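Local coordinates for adhesion and penetration protein autotransporter (Haemophilus influenzae, PDB 3SYJ) that promotes bacterial adherence and invasion by binding a host cell structure, mediates bacterial aggregation by self-association, and is probably a serine protease, at residues Thr791-Met802 / Gln809-Leu820. Sequence-based numbering, arbitrary orientation.
Sequences TTVTLENATWTM and QNLTLNNSTITL
Trp800 lies alongside Ile818, both pointing into the core of the passenger domain's beta-helix, and Ile818 CD1 reaches Trp800 CE3 obliquely at 4.0 Å. Here two successive coils of the right-handed helix lie side by side along its axis: strand 792-796 pairs in parallel with 810-813, then each segment turns the same corner, and 799-801 pairs with 816-819. The inward row is almost wholly apolar; its one ring nitrogen, Trp800 NE1, is satisfied by His783 O. On the first face Val793 CG1 meets Leu811 CD1; nearer the corner, the CB of Leu795 rests on Leu813 CD2 at 4.1 Å while its CD2 leans across the bend to Ile818 CG1. Met802 curls at its last torsion (chi3 -49°), which brings its methyl CE onto Ile818 CG2, 3.6 Å away. Outside, the threonines pair in rows, Thr794 beside Thr812 and Thr799 beside Thr817, each pair pointing the same way.

At the corner Ser816 turns its hydroxyl toward segment 791-802, OG beside its own backbone N (chi1 -72°), and there it accepts a 2.8 Å bond from Ala798 N at 165°, filling a place where strand pairing is interrupted. Just outside it, Asn797 N bonds to Asn814 O, and the Glu796 and Asn814 side chains run side by side with their flat ends 18° apart. At the other end, one water accepts from Gln809 N and donates to Asn810 O and to Thr791 OG1, which also hydrogen-bonds Asp788 O. Backbone bonds thus set the coil spacing, a serine hydroxyl and the Asn797-Asn814 bond link the coils at the bend, and the interior is held mainly by apolar contact.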
ATOM      1  N   THR A 791     -10.065   3.001 -21.284  1.00 47.14           N
ATOM      2  CA  THR A 791      -9.025   1.971 -21.312  1.00 44.46           C
ATOM      3  C   THR A 791      -9.474   0.623 -21.875  1.00 43.52           C
ATOM      4  O   THR A 791     -10.630   0.223 -21.728  1.00 42.86           O
ATOM      5  CB  THR A 791      -8.430   1.743 -19.911  1.00 40.65           C
ATOM      6  OG1 THR A 791      -9.457   1.302 -19.016  1.00 40.38           O
ATOM      7  CG2 THR A 791      -7.835   3.028 -19.383  1.00 40.87           C
ATOM      8  N   THR A 792      -8.538  -0.074 -22.514  1.00 42.47           N
ATOM      9  CA  THR A 792      -8.811  -1.385 -23.088  1.00 39.78           C
ATOM     10  C   THR A 792      -7.841  -2.445 -22.580  1.00 38.06           C
ATOM     11  O   THR A 792      -6.628  -2.283 -22.662  1.00 39.91           O
ATOM     12  CB  THR A 792      -8.719  -1.359 -24.616  1.00 36.90           C
ATOM     13  OG1 THR A 792      -9.604  -0.361 -25.134  1.00 41.58           O
ATOM     14  CG2 THR A 792      -9.102  -2.711 -25.184  1.00 35.04           C
ATOM     15  N   VAL A 793      -8.390  -3.532 -22.051  1.00 36.70           N
ATOM     16  CA  VAL A 793      -7.591  -4.683 -21.668  1.00 32.42           C
ATOM     17  C   VAL A 793      -7.834  -5.762 -22.707  1.00 31.33           C
ATOM     18  O   VAL A 793      -8.968  -5.962 -23.138  1.00 36.07           O
ATOM     19  CB  VAL A 793      -7.977  -5.210 -20.272  1.00 27.95           C
ATOM     20  CG1 VAL A 793      -7.248  -6.508 -19.976  1.00 32.36           C
ATOM     21  CG2 VAL A 793      -7.671  -4.178 -19.210  1.00 30.15           C
ATOM     22  N   THR A 794      -6.773  -6.450 -23.113  1.00 35.37           N
ATOM     23  CA  THR A 794      -6.875  -7.485 -24.133  1.00 28.35           C
ATOM     24  C   THR A 794      -6.127  -8.755 -23.736  1.00 33.49           C
ATOM     25  O   THR A 794      -4.984  -8.697 -23.288  1.00 38.01           O
ATOM     26  CB  THR A 794      -6.327  -6.981 -25.474  1.00 30.89           C
ATOM     27  OG1 THR A 794      -6.963  -5.741 -25.811  1.00 37.72           O
ATOM     28  CG2 THR A 794      -6.579  -7.998 -26.575  1.00 33.20           C
ATOM     29  N   LEU A 795      -6.780  -9.902 -23.899  1.00 30.34           N
ATOM     30  CA  LEU A 795      -6.142 -11.187 -23.652  1.00 31.91           C
ATOM     31  C   LEU A 795      -6.077 -12.011 -24.934  1.00 37.12           C
ATOM     32  O   LEU A 795      -7.050 -12.080 -25.686  1.00 39.97           O
ATOM     33  CB  LEU A 795      -6.893 -11.967 -22.569  1.00 36.04           C
ATOM     34  CG  LEU A 795      -6.594 -11.642 -21.101  1.00 34.58           C
ATOM     35  CD1 LEU A 795      -7.047 -10.244 -20.742  1.00 31.49           C
ATOM     36  CD2 LEU A 795      -7.243 -12.662 -20.179  1.00 26.90           C
ATOM     37  N   GLU A 796      -4.929 -12.630 -25.187  1.00 38.37           N
ATOM     38  CA  GLU A 796      -4.808 -13.561 -26.306  1.00 39.65           C
ATOM     39  C   GLU A 796      -4.041 -14.809 -25.898  1.00 37.67           C
ATOM     40  O   GLU A 796      -2.888 -14.726 -25.476  1.00 43.14           O
ATOM     41  CB  GLU A 796      -4.123 -12.910 -27.507  1.00 39.21           C
ATOM     42  CG  GLU A 796      -4.141 -13.799 -28.744  1.00 43.77           C
ATOM     43  CD  GLU A 796      -3.162 -13.358 -29.817  1.00 54.77           C
ATOM     44  OE1 GLU A 796      -2.578 -12.258 -29.691  1.00 48.09           O
ATOM     45  OE2 GLU A 796      -2.975 -14.122 -30.790  1.00 58.63           O
ATOM     46  N   ASN A 797      -4.684 -15.962 -26.037  1.00 36.83           N
ATOM     47  CA  ASN A 797      -4.091 -17.224 -25.622  1.00 38.84           C
ATOM     48  C   ASN A 797      -3.635 -17.145 -24.180  1.00 37.85           C
ATOM     49  O   ASN A 797      -2.597 -17.696 -23.816  1.00 40.21           O
ATOM     50  CB  ASN A 797      -2.917 -17.586 -26.526  1.00 39.26           C
ATOM     51  CG  ASN A 797      -3.275 -17.504 -27.993  1.00 51.42           C
ATOM     52  OD1 ASN A 797      -2.515 -16.971 -28.807  1.00 55.94           O
ATOM     53  ND2 ASN A 797      -4.454 -18.018 -28.341  1.00 49.42           N
ATOM     54  N   ALA A 798      -4.425 -16.458 -23.360  1.00 35.81           N
ATOM     55  CA  ALA A 798      -4.049 -16.193 -21.976  1.00 35.48           C
ATOM     56  C   ALA A 798      -5.092 -16.674 -20.978  1.00 33.20           C
ATOM     57  O   ALA A 798      -6.274 -16.775 -21.288  1.00 38.55           O
ATOM     58  CB  ALA A 798      -3.792 -14.708 -21.781  1.00 35.09           C
ATOM     59  N   THR A 799      -4.640 -16.976 -19.772  1.00 31.24           N
ATOM     60  CA  THR A 799      -5.550 -17.249 -18.674  1.00 31.51           C
ATOM     61  C   THR A 799      -5.322 -16.209 -17.582  1.00 33.93           C
ATOM     62  O   THR A 799      -4.185 -15.802 -17.323  1.00 33.25           O
ATOM     63  CB  THR A 799      -5.356 -18.666 -18.100  1.00 35.92           C
ATOM     64  OG1 THR A 799      -4.021 -18.806 -17.595  1.00 37.63           O
ATOM     65  CG2 THR A 799      -5.604 -19.714 -19.172  1.00 32.77           C
ATOM     66  N   TRP A 800      -6.407 -15.775 -16.957  1.00 32.69           N
ATOM     67  CA  TRP A 800      -6.330 -14.812 -15.867  1.00 32.94           C
ATOM     68  C   TRP A 800      -7.186 -15.265 -14.692  1.00 32.63           C
ATOM     69  O   TRP A 800      -8.392 -15.468 -14.837  1.00 35.28           O
ATOM     70  CB  TRP A 800      -6.788 -13.436 -16.352  1.00 30.06           C
ATOM     71  CG  TRP A 800      -6.853 -12.403 -15.280  1.00 30.09           C
ATOM     72  CD1 TRP A 800      -6.090 -12.341 -14.152  1.00 31.44           C
ATOM     73  CD2 TRP A 800      -7.714 -11.261 -15.244  1.00 31.96           C
ATOM     74  NE1 TRP A 800      -6.430 -11.239 -13.408  1.00 30.85           N
ATOM     75  CE2 TRP A 800      -7.424 -10.556 -14.058  1.00 34.52           C
ATOM     76  CE3 TRP A 800      -8.706 -10.765 -16.099  1.00 33.26           C
ATOM     77  CZ2 TRP A 800      -8.091  -9.380 -13.704  1.00 34.74           C
ATOM     78  CZ3 TRP A 800      -9.366  -9.598 -15.745  1.00 34.17           C
ATOM     79  CH2 TRP A 800      -9.056  -8.920 -14.559  1.00 29.82           C
ATOM     80  N   THR A 801      -6.556 -15.436 -13.535  1.00 30.96           N
ATOM     81  CA  THR A 801      -7.284 -15.777 -12.314  1.00 36.82           C
ATOM     82  C   THR A 801      -7.437 -14.553 -11.412  1.00 37.63           C
ATOM     83  O   THR A 801      -6.505 -14.158 -10.709  1.00 37.83           O
ATOM     84  CB  THR A 801      -6.609 -16.920 -11.535  1.00 36.30           C
ATOM     85  OG1 THR A 801      -6.706 -18.128 -12.293  1.00 38.32           O
ATOM     86  CG2 THR A 801      -7.289 -17.125 -10.189  1.00 34.63           C
ATOM     87  N   MET A 802      -8.625 -13.962 -11.449  1.00 35.69           N
ATOM     88  CA  MET A 802      -8.945 -12.771 -10.676  1.00 33.14           C
ATOM     89  C   MET A 802      -8.801 -13.046  -9.184  1.00 37.73           C
ATOM     90  O   MET A 802      -9.232 -14.092  -8.703  1.00 36.11           O
ATOM     91  CB  MET A 802     -10.377 -12.351 -10.985  1.00 37.67           C
ATOM     92  CG  MET A 802     -10.623 -10.864 -10.982  1.00 43.25           C
ATOM     93  SD  MET A 802     -12.299 -10.539 -11.553  1.00 47.02           S
ATOM     94  CE  MET A 802     -12.323 -11.552 -13.020  1.00 41.40           C
ATOM     95  N   GLN A 809     -12.934  -1.245 -18.176  1.00 40.33           N
ATOM     96  CA  GLN A 809     -13.735  -0.537 -19.113  1.00 39.43           C
ATOM     97  C   GLN A 809     -14.111  -1.331 -20.337  1.00 41.44           C
ATOM     98  O   GLN A 809     -15.190  -1.853 -20.429  1.00 42.57           O
ATOM     99  CB  GLN A 809     -12.966   0.672 -19.587  1.00 41.10           C
ATOM    100  CG  GLN A 809     -13.755   1.717 -20.274  1.00 42.81           C
ATOM    101  CD  GLN A 809     -14.984   2.106 -19.557  1.00 43.09           C
ATOM    102  OE1 GLN A 809     -15.032   2.175 -18.352  1.00 44.23           O
ATOM    103  NE2 GLN A 809     -15.980   2.392 -20.297  1.00 42.13           N
ATOM    104  N   ASN A 810     -13.199  -1.436 -21.271  1.00 38.87           N
ATOM    105  CA  ASN A 810     -13.296  -2.363 -22.364  1.00 39.11           C
ATOM    106  C   ASN A 810     -12.400  -3.555 -22.123  1.00 43.31           C
ATOM    107  O   ASN A 810     -11.376  -3.440 -21.515  1.00 41.27           O
ATOM    108  CB  ASN A 810     -12.974  -1.675 -23.681  1.00 38.56           C
ATOM    109  CG  ASN A 810     -13.765  -0.397 -23.878  1.00 45.49           C
ATOM    110  OD1 ASN A 810     -14.974  -0.393 -23.945  1.00 41.79           O
ATOM    111  ND2 ASN A 810     -13.064   0.684 -23.983  1.00 48.07           N
ATOM    112  N   LEU A 811     -12.841  -4.705 -22.585  1.00 39.56           N
ATOM    113  CA  LEU A 811     -12.141  -5.939 -22.416  1.00 37.02           C
ATOM    114  C   LEU A 811     -12.342  -6.766 -23.653  1.00 36.22           C
ATOM    115  O   LEU A 811     -13.428  -6.916 -24.107  1.00 39.83           O
ATOM    116  CB  LEU A 811     -12.694  -6.677 -21.204  1.00 37.12           C
ATOM    117  CG  LEU A 811     -12.357  -8.140 -20.983  1.00 32.52           C
ATOM    118  CD1 LEU A 811     -10.951  -8.314 -20.752  1.00 32.34           C
ATOM    119  CD2 LEU A 811     -13.152  -8.724 -19.846  1.00 29.95           C
ATOM    120  N   THR A 812     -11.272  -7.297 -24.202  1.00 37.53           N
ATOM    121  CA  THR A 812     -11.340  -8.072 -25.431  1.00 34.28           C
ATOM    122  C   THR A 812     -10.759  -9.457 -25.212  1.00 38.00           C
ATOM    123  O   THR A 812      -9.613  -9.592 -24.782  1.00 41.85           O
ATOM    124  CB  THR A 812     -10.577  -7.377 -26.569  1.00 34.45           C
ATOM    125  OG1 THR A 812     -11.244  -6.159 -26.920  1.00 32.04           O
ATOM    126  CG2 THR A 812     -10.508  -8.281 -27.788  1.00 43.51           C
ATOM    127  N   LEU A 813     -11.549 -10.484 -25.497  1.00 32.96           N
ATOM    128  CA  LEU A 813     -11.088 -11.857 -25.333  1.00 32.93           C
ATOM    129  C   LEU A 813     -10.808 -12.491 -26.677  1.00 33.91           C
ATOM    130  O   LEU A 813     -11.474 -12.194 -27.664  1.00 40.16           O
ATOM    131  CB  LEU A 813     -12.126 -12.698 -24.597  1.00 31.49           C
ATOM    132  CG  LEU A 813     -12.342 -12.328 -23.140  1.00 34.77           C
ATOM    133  CD1 LEU A 813     -13.048 -13.460 -22.427  1.00 30.93           C
ATOM    134  CD2 LEU A 813     -11.003 -12.030 -22.494  1.00 35.20           C
ATOM    135  N   ASN A 814      -9.822 -13.376 -26.703  1.00 38.04           N
ATOM    136  CA  ASN A 814      -9.498 -14.140 -27.894  1.00 35.67           C
ATOM    137  C   ASN A 814      -8.801 -15.418 -27.472  1.00 37.72           C
ATOM    138  O   ASN A 814      -7.629 -15.395 -27.101  1.00 39.97           O
ATOM    139  CB  ASN A 814      -8.604 -13.319 -28.825  1.00 41.67           C
ATOM    140  CG  ASN A 814      -7.852 -14.179 -29.830  1.00 47.25           C
ATOM    141  OD1 ASN A 814      -8.223 -15.325 -30.093  1.00 45.09           O
ATOM    142  ND2 ASN A 814      -6.785 -13.623 -30.401  1.00 49.23           N
ATOM    143  N   ASN A 815      -9.529 -16.529 -27.522  1.00 37.38           N
ATOM    144  CA  ASN A 815      -8.992 -17.818 -27.106  1.00 35.32           C
ATOM    145  C   ASN A 815      -8.372 -17.736 -25.722  1.00 38.48           C
ATOM    146  O   ASN A 815      -7.324 -18.334 -25.466  1.00 41.40           O
ATOM    147  CB  ASN A 815      -7.957 -18.318 -28.111  1.00 35.64           C
ATOM    148  CG  ASN A 815      -7.534 -19.755 -27.851  1.00 42.43           C
ATOM    149  OD1 ASN A 815      -6.480 -20.189 -28.306  1.00 43.61           O
ATOM    150  ND2 ASN A 815      -8.356 -20.496 -27.116  1.00 38.66           N
ATOM    151  N   SER A 816      -9.019 -16.988 -24.835  1.00 37.07           N
ATOM    152  CA  SER A 816      -8.519 -16.790 -23.480  1.00 39.23           C
ATOM    153  C   SER A 816      -9.569 -17.121 -22.413  1.00 40.20           C
ATOM    154  O   SER A 816     -10.772 -17.081 -22.674  1.00 38.74           O
ATOM    155  CB  SER A 816      -8.017 -15.354 -23.307  1.00 38.87           C
ATOM    156  OG  SER A 816      -6.798 -15.161 -24.007  1.00 38.64           O
ATOM    157  N   THR A 817      -9.104 -17.439 -21.210  1.00 35.78           N
ATOM    158  CA  THR A 817      -9.992 -17.824 -20.117  1.00 37.77           C
ATOM    159  C   THR A 817      -9.829 -16.934 -18.890  1.00 34.45           C
ATOM    160  O   THR A 817      -8.716 -16.685 -18.441  1.00 37.70           O
ATOM    161  CB  THR A 817      -9.747 -19.285 -19.701  1.00 34.25           C
ATOM    162  OG1 THR A 817     -10.161 -20.148 -20.763  1.00 40.86           O
ATOM    163  CG2 THR A 817     -10.528 -19.630 -18.438  1.00 34.36           C
ATOM    164  N   ILE A 818     -10.943 -16.457 -18.349  1.00 32.08           N
ATOM    165  CA  ILE A 818     -10.915 -15.708 -17.106  1.00 31.20           C
ATOM    166  C   ILE A 818     -11.575 -16.507 -15.994  1.00 36.96           C
ATOM    167  O   ILE A 818     -12.763 -16.807 -16.061  1.00 39.20           O
ATOM    168  CB  ILE A 818     -11.652 -14.366 -17.226  1.00 35.08           C
ATOM    169  CG1 ILE A 818     -10.975 -13.467 -18.262  1.00 31.60           C
ATOM    170  CG2 ILE A 818     -11.708 -13.679 -15.868  1.00 34.28           C
ATOM    171  CD1 ILE A 818     -11.650 -12.128 -18.448  1.00 25.98           C
ATOM    172  N   THR A 819     -10.800 -16.855 -14.974  1.00 33.55           N
ATOM    173  CA  THR A 819     -11.343 -17.498 -13.790  1.00 33.62           C
ATOM    174  C   THR A 819     -11.679 -16.439 -12.748  1.00 35.87           C
ATOM    175  O   THR A 819     -10.787 -15.766 -12.224  1.00 38.19           O
ATOM    176  CB  THR A 819     -10.349 -18.500 -13.206  1.00 35.67           C
ATOM    177  OG1 THR A 819      -9.894 -19.371 -14.247  1.00 35.26           O
ATOM    178  CG2 THR A 819     -11.002 -19.319 -12.108  1.00 34.19           C
ATOM    179  N   LEU A 820     -12.967 -16.295 -12.448  1.00 35.45           N
ATOM    180  CA  LEU A 820     -13.452 -15.193 -11.621  1.00 37.06           C
ATOM    181  C   LEU A 820     -13.027 -15.301 -10.162  1.00 37.25           C
ATOM    182  O   LEU A 820     -13.025 -14.312  -9.436  1.00 39.30           O
ATOM    183  CB  LEU A 820     -14.978 -15.093 -11.705  1.00 42.81           C
ATOM    184  CG  LEU A 820     -15.609 -14.698 -13.044  1.00 37.05           C
ATOM    185  CD1 LEU A 820     -17.118 -14.589 -12.905  1.00 38.21           C
ATOM    186  CD2 LEU A 820     -15.039 -13.387 -13.538  1.00 38.57           C
TER
HETATM  187  O   HOH W   1     -10.152  -1.455 -19.324  1.00 33.99           O